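3-oxoacyl-[acyl-carrier-protein] synthase (Arabidopsis thaliana, PDB 2IX4) catalyses the condensing step of mitochondrial fatty acid synthesis, extending acyl chains on acyl carrier protein by two carbons from malonyl-ACP. Local coordinates at residues V3-L8 with F371-I376; H184-A189 with A364-A369. All coordinates share one frame; numbering follows the deposited sequence.

Interaction 1. Residues V3-L8 with F371-I376; sequences VVVTGL and FSILAI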
ATOM      1  N   VAL A   3     -18.311   9.802 -10.511  1.00 21.84           N
ATOM      2  CA  VAL A   3     -17.256  10.414  -9.704  1.00 21.47           C
ATOM      3  C   VAL A   3     -16.595  11.553 -10.474  1.00 21.40           C
ATOM      4  O   VAL A   3     -16.114  11.364 -11.594  1.00 21.37           O
ATOM      5  CB  VAL A   3     -16.195   9.366  -9.265  1.00 21.56           C
ATOM      6  CG1 VAL A   3     -15.126  10.006  -8.383  1.00 20.67           C
ATOM      7  CG2 VAL A   3     -16.864   8.198  -8.533  1.00 21.22           C
ATOM      8  N   VAL A   4     -16.587  12.737  -9.869  1.00 21.25           N
ATOM      9  CA  VAL A   4     -15.993  13.916 -10.495  1.00 21.28           C
ATOM     10  C   VAL A   4     -14.846  14.495  -9.662  1.00 21.20           C
ATOM     11  O   VAL A   4     -14.707  14.188  -8.475  1.00 21.32           O
ATOM     12  CB  VAL A   4     -17.043  15.025 -10.809  1.00 21.27           C
ATOM     13  CG1 VAL A   4     -18.076  14.532 -11.812  1.00 21.32           C
ATOM     14  CG2 VAL A   4     -17.708  15.547  -9.537  1.00 21.17           C
ATOM     15  N   VAL A   5     -14.031  15.327 -10.301  1.00 20.93           N
ATOM     16  CA  VAL A   5     -12.886  15.956  -9.658  1.00 20.55           C
ATOM     17  C   VAL A   5     -13.238  17.411  -9.376  1.00 20.39           C
ATOM     18  O   VAL A   5     -13.590  18.154 -10.295  1.00 20.35           O
ATOM     19  CB  VAL A   5     -11.627  15.878 -10.551  1.00 20.50           C
ATOM     20  CG1 VAL A   5     -10.435  16.518  -9.853  1.00 20.38           C
ATOM     21  CG2 VAL A   5     -11.316  14.429 -10.916  1.00 20.59           C
ATOM     22  N   THR A   6     -13.146  17.809  -8.108  1.00 20.14           N
ATOM     23  CA  THR A   6     -13.546  19.154  -7.690  1.00 19.86           C
ATOM     24  C   THR A   6     -12.408  19.975  -7.082  1.00 19.74           C
ATOM     25  O   THR A   6     -12.579  21.158  -6.795  1.00 19.54           O
ATOM     26  CB  THR A   6     -14.738  19.114  -6.698  1.00 19.91           C
ATOM     27  OG1 THR A   6     -14.441  18.222  -5.617  1.00 19.90           O
ATOM     28  CG2 THR A   6     -16.007  18.653  -7.393  1.00 20.19           C
ATOM     29  N   GLY A   7     -11.248  19.352  -6.892  1.00 19.64           N
ATOM     30  CA  GLY A   7     -10.094  20.046  -6.329  1.00 19.41           C
ATOM     31  C   GLY A   7      -8.783  19.433  -6.770  1.00 19.49           C
ATOM     32  O   GLY A   7      -8.665  18.213  -6.848  1.00 19.20           O
ATOM     33  N   LEU A   8      -7.806  20.289  -7.063  1.00 19.65           N
ATOM     34  CA  LEU A   8      -6.473  19.847  -7.473  1.00 19.72           C
ATOM     35  C   LEU A   8      -5.404  20.452  -6.565  1.00 20.05           C
ATOM     36  O   LEU A   8      -5.494  21.620  -6.176  1.00 19.75           O
ATOM     37  CB  LEU A   8      -6.193  20.230  -8.933  1.00 19.74           C
ATOM     38  CG  LEU A   8      -7.142  19.802 -10.063  1.00 19.29           C
ATOM     39  CD1 LEU A   8      -6.711  20.432 -11.375  1.00 18.97           C
ATOM     40  CD2 LEU A   8      -7.213  18.295 -10.212  1.00 18.97           C
ATOM     41  N   PHE A 371      -2.189  16.471 -14.505  1.00 18.93           N
ATOM     42  CA  PHE A 371      -1.831  17.002 -15.823  1.00 18.99           C
ATOM     43  C   PHE A 371      -2.893  16.659 -16.872  1.00 19.07           C
ATOM     44  O   PHE A 371      -3.234  17.497 -17.711  1.00 19.23           O
ATOM     45  CB  PHE A 371      -0.455  16.496 -16.287  1.00 18.92           C
ATOM     46  CG  PHE A 371       0.711  17.030 -15.488  1.00 18.83           C
ATOM     47  CD1 PHE A 371       1.941  16.373 -15.523  1.00 19.46           C
ATOM     48  CD2 PHE A 371       0.589  18.179 -14.705  1.00 19.04           C
ATOM     49  CE1 PHE A 371       3.030  16.848 -14.792  1.00 18.93           C
ATOM     50  CE2 PHE A 371       1.671  18.658 -13.970  1.00 19.54           C
ATOM     51  CZ  PHE A 371       2.895  17.991 -14.013  1.00 18.91           C
ATOM     52  N   SER A 372      -3.407  15.431 -16.812  1.00 19.13           N
ATOM     53  CA  SER A 372      -4.458  14.962 -17.717  1.00 19.26           C
ATOM     54  C   SER A 372      -5.786  15.700 -17.503  1.00 19.30           C
ATOM     55  O   SER A 372      -6.462  16.063 -18.467  1.00 19.22           O
ATOM     56  CB  SER A 372      -4.652  13.451 -17.572  1.00 19.20           C
ATOM     57  OG  SER A 372      -3.443  12.761 -17.852  1.00 19.41           O
ATOM     58  N   ILE A 373      -6.145  15.918 -16.239  1.00 19.59           N
ATOM     59  CA  ILE A 373      -7.339  16.698 -15.879  1.00 19.84           C
ATOM     60  C   ILE A 373      -7.193  18.144 -16.353  1.00 20.10           C
ATOM     61  O   ILE A 373      -8.153  18.741 -16.853  1.00 20.54           O
ATOM     62  CB  ILE A 373      -7.605  16.659 -14.346  1.00 19.85           C
ATOM     63  CG1 ILE A 373      -7.945  15.234 -13.894  1.00 19.67           C
ATOM     64  CG2 ILE A 373      -8.736  17.618 -13.952  1.00 19.64           C
ATOM     65  CD1 ILE A 373      -7.623  14.949 -12.426  1.00 19.85           C
ATOM     66  N   LEU A 374      -5.992  18.699 -16.197  1.00 20.21           N
ATOM     67  CA  LEU A 374      -5.709  20.076 -16.619  1.00 20.18           C
ATOM     68  C   LEU A 374      -5.701  20.240 -18.140  1.00 20.00           C
ATOM     69  O   LEU A 374      -6.064  21.297 -18.654  1.00 19.85           O
ATOM     70  CB  LEU A 374      -4.397  20.582 -16.010  1.00 20.19           C
ATOM     71  CG  LEU A 374      -4.427  20.920 -14.513  1.00 20.57           C
ATOM     72  CD1 LEU A 374      -3.016  21.149 -13.977  1.00 20.76           C
ATOM     73  CD2 LEU A 374      -5.318  22.127 -14.233  1.00 20.42           C
ATOM     74  N   ALA A 375      -5.282  19.189 -18.845  1.00 19.95           N
ATOM     75  CA  ALA A 375      -5.344  19.154 -20.307  1.00 19.72           C
ATOM     76  C   ALA A 375      -6.783  19.321 -20.793  1.00 19.56           C
ATOM     77  O   ALA A 375      -7.050  20.099 -21.714  1.00 19.42           O
ATOM     78  CB  ALA A 375      -4.741  17.854 -20.840  1.00 19.70           C
ATOM     79  N   ILE A 376      -7.700  18.585 -20.166  1.00 19.48           N
ATOM     80  CA  ILE A 376      -9.133  18.720 -20.421  1.00 19.68           C
ATOM     81  C   ILE A 376      -9.611  20.130 -20.059  1.00 19.79           C
ATOM     82  O   ILE A 376     -10.275  20.789 -20.857  1.00 19.93           O
ATOM     83  CB  ILE A 376      -9.953  17.657 -19.639  1.00 19.55           C
ATOM     84  CG1 ILE A 376      -9.637  16.248 -20.159  1.00 19.37           C
ATOM     85  CG2 ILE A 376     -11.452  17.944 -19.735  1.00 19.83           C
ATOM     86  CD1 ILE A 376     -10.116  15.126 -19.259  1.00 18.47           C
TER
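Val5 and Ile373 meet tip to tip through the setting of their torsions: in Val5, CG1 stands opposite the backbone N (chi1 -179°), so both of its methyls face the helix, and in Ile373 the first torsion carries CG1 away from its own carbonyl carbon and the extended second one brings CD1 to the strand. Val5 CG2 lies 4.0 Å from Ile373 CD1, with Val5 CG1 almost as near. Leu8 adds a second point of contact from the same strand. Its CD2 methyl lies 4.0 Å from Ile373 CD1 and close to Ile373 CG2 as well, the two side chains crossing at a slant, so that it lies against the methyls of both isoleucine branches. The other branch of Leu8 slides past Leu374 in the opposite direction, CD1 coming to 3.6 Å from Leu374 CD2. Val5 and Leu8 share one face although three residues apart; the kink at Thr6, with psi near -6°, breaks the regular alternation of the strand between them. In the layered thiolase fold this is a sheet packing on a buried helix: strand 3-12, held between strands 251-259 and 272-281, lies across helix 364-378, and the axes of segments 3-8 and 371-376 pass 10.6 Å apart at 114°. An alanine in place of Leu8 would remove both methyls and would probably leave Leu374 CD2 without its partner on the strand, with a gap beside Ile373 CD1. Tyr271 touches both Leu8 and Ile373, while Val18 and Trp22 of helix 18-26 pack on Leu374. The backbone N of Leu8 is hydrogen-bonded to Asp102 OD2.

Interaction 2. Residues H184-A189 with A364-A369; sequences HSIGDA and AGAVEA. With K (potassium ion), chain D.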
ATOM      1  N   HIS A 184      -3.382   3.910  -8.577  1.00 21.05           N
ATOM      2  CA  HIS A 184      -4.220   2.974  -7.828  1.00 20.83           C
ATOM      3  C   HIS A 184      -4.900   3.623  -6.623  1.00 20.93           C
ATOM      4  O   HIS A 184      -6.038   3.287  -6.306  1.00 20.89           O
ATOM      5  CB  HIS A 184      -3.415   1.756  -7.373  1.00 21.00           C
ATOM      6  CG  HIS A 184      -3.032   0.831  -8.485  1.00 20.72           C
ATOM      7  ND1 HIS A 184      -3.877  -0.145  -8.968  1.00 21.22           N
ATOM      8  CD2 HIS A 184      -1.887   0.721  -9.198  1.00 21.32           C
ATOM      9  CE1 HIS A 184      -3.269  -0.814  -9.934  1.00 21.02           C
ATOM     10  NE2 HIS A 184      -2.059  -0.311 -10.089  1.00 21.59           N
ATOM     11  N   SER A 185      -4.212   4.547  -5.952  1.00 20.82           N
ATOM     12  CA  SER A 185      -4.796   5.237  -4.803  1.00 20.91           C
ATOM     13  C   SER A 185      -6.025   6.044  -5.222  1.00 20.75           C
ATOM     14  O   SER A 185      -7.058   6.015  -4.545  1.00 21.02           O
ATOM     15  CB  SER A 185      -3.765   6.137  -4.113  1.00 21.03           C
ATOM     16  OG  SER A 185      -2.863   5.380  -3.316  1.00 21.54           O
ATOM     17  N   ILE A 186      -5.902   6.752  -6.341  1.00 20.62           N
ATOM     18  CA  ILE A 186      -7.001   7.520  -6.928  1.00 20.52           C
ATOM     19  C   ILE A 186      -8.110   6.580  -7.415  1.00 20.38           C
ATOM     20  O   ILE A 186      -9.294   6.818  -7.168  1.00 20.25           O
ATOM     21  CB  ILE A 186      -6.494   8.431  -8.084  1.00 20.52           C
ATOM     22  CG1 ILE A 186      -5.766   9.655  -7.514  1.00 20.82           C
ATOM     23  CG2 ILE A 186      -7.647   8.874  -8.995  1.00 20.55           C
ATOM     24  CD1 ILE A 186      -4.881  10.394  -8.513  1.00 20.77           C
ATOM     25  N   GLY A 187      -7.712   5.506  -8.090  1.00 20.09           N
ATOM     26  CA  GLY A 187      -8.655   4.529  -8.618  1.00 20.22           C
ATOM     27  C   GLY A 187      -9.452   3.807  -7.548  1.00 20.20           C
ATOM     28  O   GLY A 187     -10.667   3.647  -7.678  1.00 20.54           O
ATOM     29  N   ASP A 188      -8.771   3.364  -6.493  1.00 20.04           N
ATOM     30  CA  ASP A 188      -9.428   2.698  -5.368  1.00 20.01           C
ATOM     31  C   ASP A 188     -10.432   3.624  -4.691  1.00 20.00           C
ATOM     32  O   ASP A 188     -11.514   3.191  -4.312  1.00 20.29           O
ATOM     33  CB  ASP A 188      -8.405   2.217  -4.337  1.00 19.77           C
ATOM     34  CG  ASP A 188      -7.605   1.015  -4.812  1.00 20.34           C
ATOM     35  OD1 ASP A 188      -7.973   0.388  -5.826  1.00 20.57           O
ATOM     36  OD2 ASP A 188      -6.603   0.688  -4.146  1.00 20.59           O
ATOM     37  N   ALA A 189     -10.056   4.892  -4.540  1.00 20.08           N
ATOM     38  CA  ALA A 189     -10.923   5.912  -3.943  1.00 20.27           C
ATOM     39  C   ALA A 189     -12.184   6.143  -4.777  1.00 20.50           C
ATOM     40  O   ALA A 189     -13.272   6.363  -4.234  1.00 20.68           O
ATOM     41  CB  ALA A 189     -10.155   7.208  -3.770  1.00 20.19           C
ATOM     42  N   ALA A 364       4.005   9.845  -9.102  1.00 22.91           N
ATOM     43  CA  ALA A 364       3.950  10.012 -10.558  1.00 22.64           C
ATOM     44  C   ALA A 364       2.538   9.892 -11.128  1.00 22.51           C
ATOM     45  O   ALA A 364       2.103  10.748 -11.900  1.00 22.42           O
ATOM     46  CB  ALA A 364       4.885   9.022 -11.243  1.00 22.55           C
ATOM     47  N   GLY A 365       1.828   8.835 -10.734  1.00 22.21           N
ATOM     48  CA  GLY A 365       0.484   8.565 -11.238  1.00 21.74           C
ATOM     49  C   GLY A 365      -0.526   9.632 -10.859  1.00 21.59           C
ATOM     50  O   GLY A 365      -1.474   9.882 -11.600  1.00 21.42           O
ATOM     51  N   ALA A 366      -0.314  10.261  -9.706  1.00 21.35           N
ATOM     52  CA  ALA A 366      -1.224  11.287  -9.199  1.00 21.48           C
ATOM     53  C   ALA A 366      -0.965  12.634  -9.852  1.00 21.52           C
ATOM     54  O   ALA A 366      -1.900  13.330 -10.254  1.00 21.75           O
ATOM     55  CB  ALA A 366      -1.104  11.400  -7.696  1.00 21.56           C
ATOM     56  N   VAL A 367       0.311  13.001  -9.935  1.00 21.50           N
ATOM     57  CA  VAL A 367       0.733  14.235 -10.593  1.00 21.45           C
ATOM     58  C   VAL A 367       0.312  14.228 -12.072  1.00 21.33           C
ATOM     59  O   VAL A 367      -0.208  15.216 -12.590  1.00 21.10           O
ATOM     60  CB  VAL A 367       2.265  14.435 -10.419  1.00 21.53           C
ATOM     61  CG1 VAL A 367       2.839  15.375 -11.471  1.00 21.75           C
ATOM     62  CG2 VAL A 367       2.574  14.942  -9.003  1.00 21.73           C
ATOM     63  N   GLU A 368       0.509  13.093 -12.733  1.00 21.11           N
ATOM     64  CA  GLU A 368       0.218  12.986 -14.156  1.00 21.02           C
ATOM     65  C   GLU A 368      -1.281  12.867 -14.455  1.00 20.95           C
ATOM     66  O   GLU A 368      -1.729  13.226 -15.547  1.00 21.25           O
ATOM     67  CB  GLU A 368       1.041  11.853 -14.767  1.00 21.18           C
ATOM     68  CG  GLU A 368       2.530  12.196 -14.799  1.00 21.31           C
ATOM     69  CD  GLU A 368       3.451  10.991 -14.878  1.00 22.43           C
ATOM     70  OE1 GLU A 368       2.997   9.884 -15.257  1.00 21.21           O
ATOM     71  OE2 GLU A 368       4.650  11.162 -14.571  1.00 23.63           O
ATOM     72  N   ALA A 369      -2.056  12.395 -13.476  1.00 20.54           N
ATOM     73  CA  ALA A 369      -3.513  12.437 -13.566  1.00 20.08           C
ATOM     74  C   ALA A 369      -3.993  13.885 -13.506  1.00 19.94           C
ATOM     75  O   ALA A 369      -4.914  14.271 -14.222  1.00 20.20           O
ATOM     76  CB  ALA A 369      -4.152  11.606 -12.456  1.00 19.83           C
TER
HETATM   77  K     K D1463       1.141   8.942 -17.009  1.00 18.18           K
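Ile186 carries the apolar contact single-handed, laying its CD1 methyl against the small residues of the facing helix. With CG1 turned away from the carbonyl carbon (chi1 -76°), the arm points to the facing helix, and CD1 comes to 3.8 Å from Ala366 CA and 4.0 Å from Ala366 CB. Ala369, a turn further along, offers its CB to the same methyl at 4.2 Å. One branch is thus seated over two alanines, and with no longer side chain on the receiving side the backbones come close, Ile186 CA lying 7.3 Å from Ala366 CA. The metal contact belongs to another face of helix 364-378. There Glu368, extended beyond CG, binds the potassium ion through OE1 at 2.7 Å, one of six atoms around the metal; Asn318, Ala319, Ser414 and Asn415 supply others. The second carboxylate oxygen, OE2, forms a salt bridge with Lys354, so both oxygens are engaged; the group is probably held against rotation, and its negative charge is probably balanced by both the potassium ion and Lys354. The two helices, 181-195 and 364-378, form the central helical layer of the thiolase fold, sandwiched between its two sheets. Strand 422-429 touches both, through Leu426 on Ile186 and Phe428 on Ala369. Strands 200-207 and 251-259 also cover Ile186, by way of Ala203, Ile255 and Leu257, while Asp188, further along helix 181-195, is hydrogen-bonded to His173 of the second subunit.

How the interactions relate
Interactions 1 and 2 lean on consecutive parts of one helix, 364-378: its first turns meet helix 181-195, and the following ones meet strand 3-12. Their centres are about 11 Å apart, and along the chain interaction 2 is nested within the loop that interaction 1 closes. Interaction 2 lies nearer the catalytic centre: the Ala366 side chain is about 12 Å from bound hexanoic acid and about 11 Å from that of His359, a predicted active-site residue. Cys179, the predicted nucleophile, just precedes helix 181-195. Interaction 1 lies away from the annotated sites, with the side chain of Ile373 about 11 Å from the potassium ion that Glu368 binds.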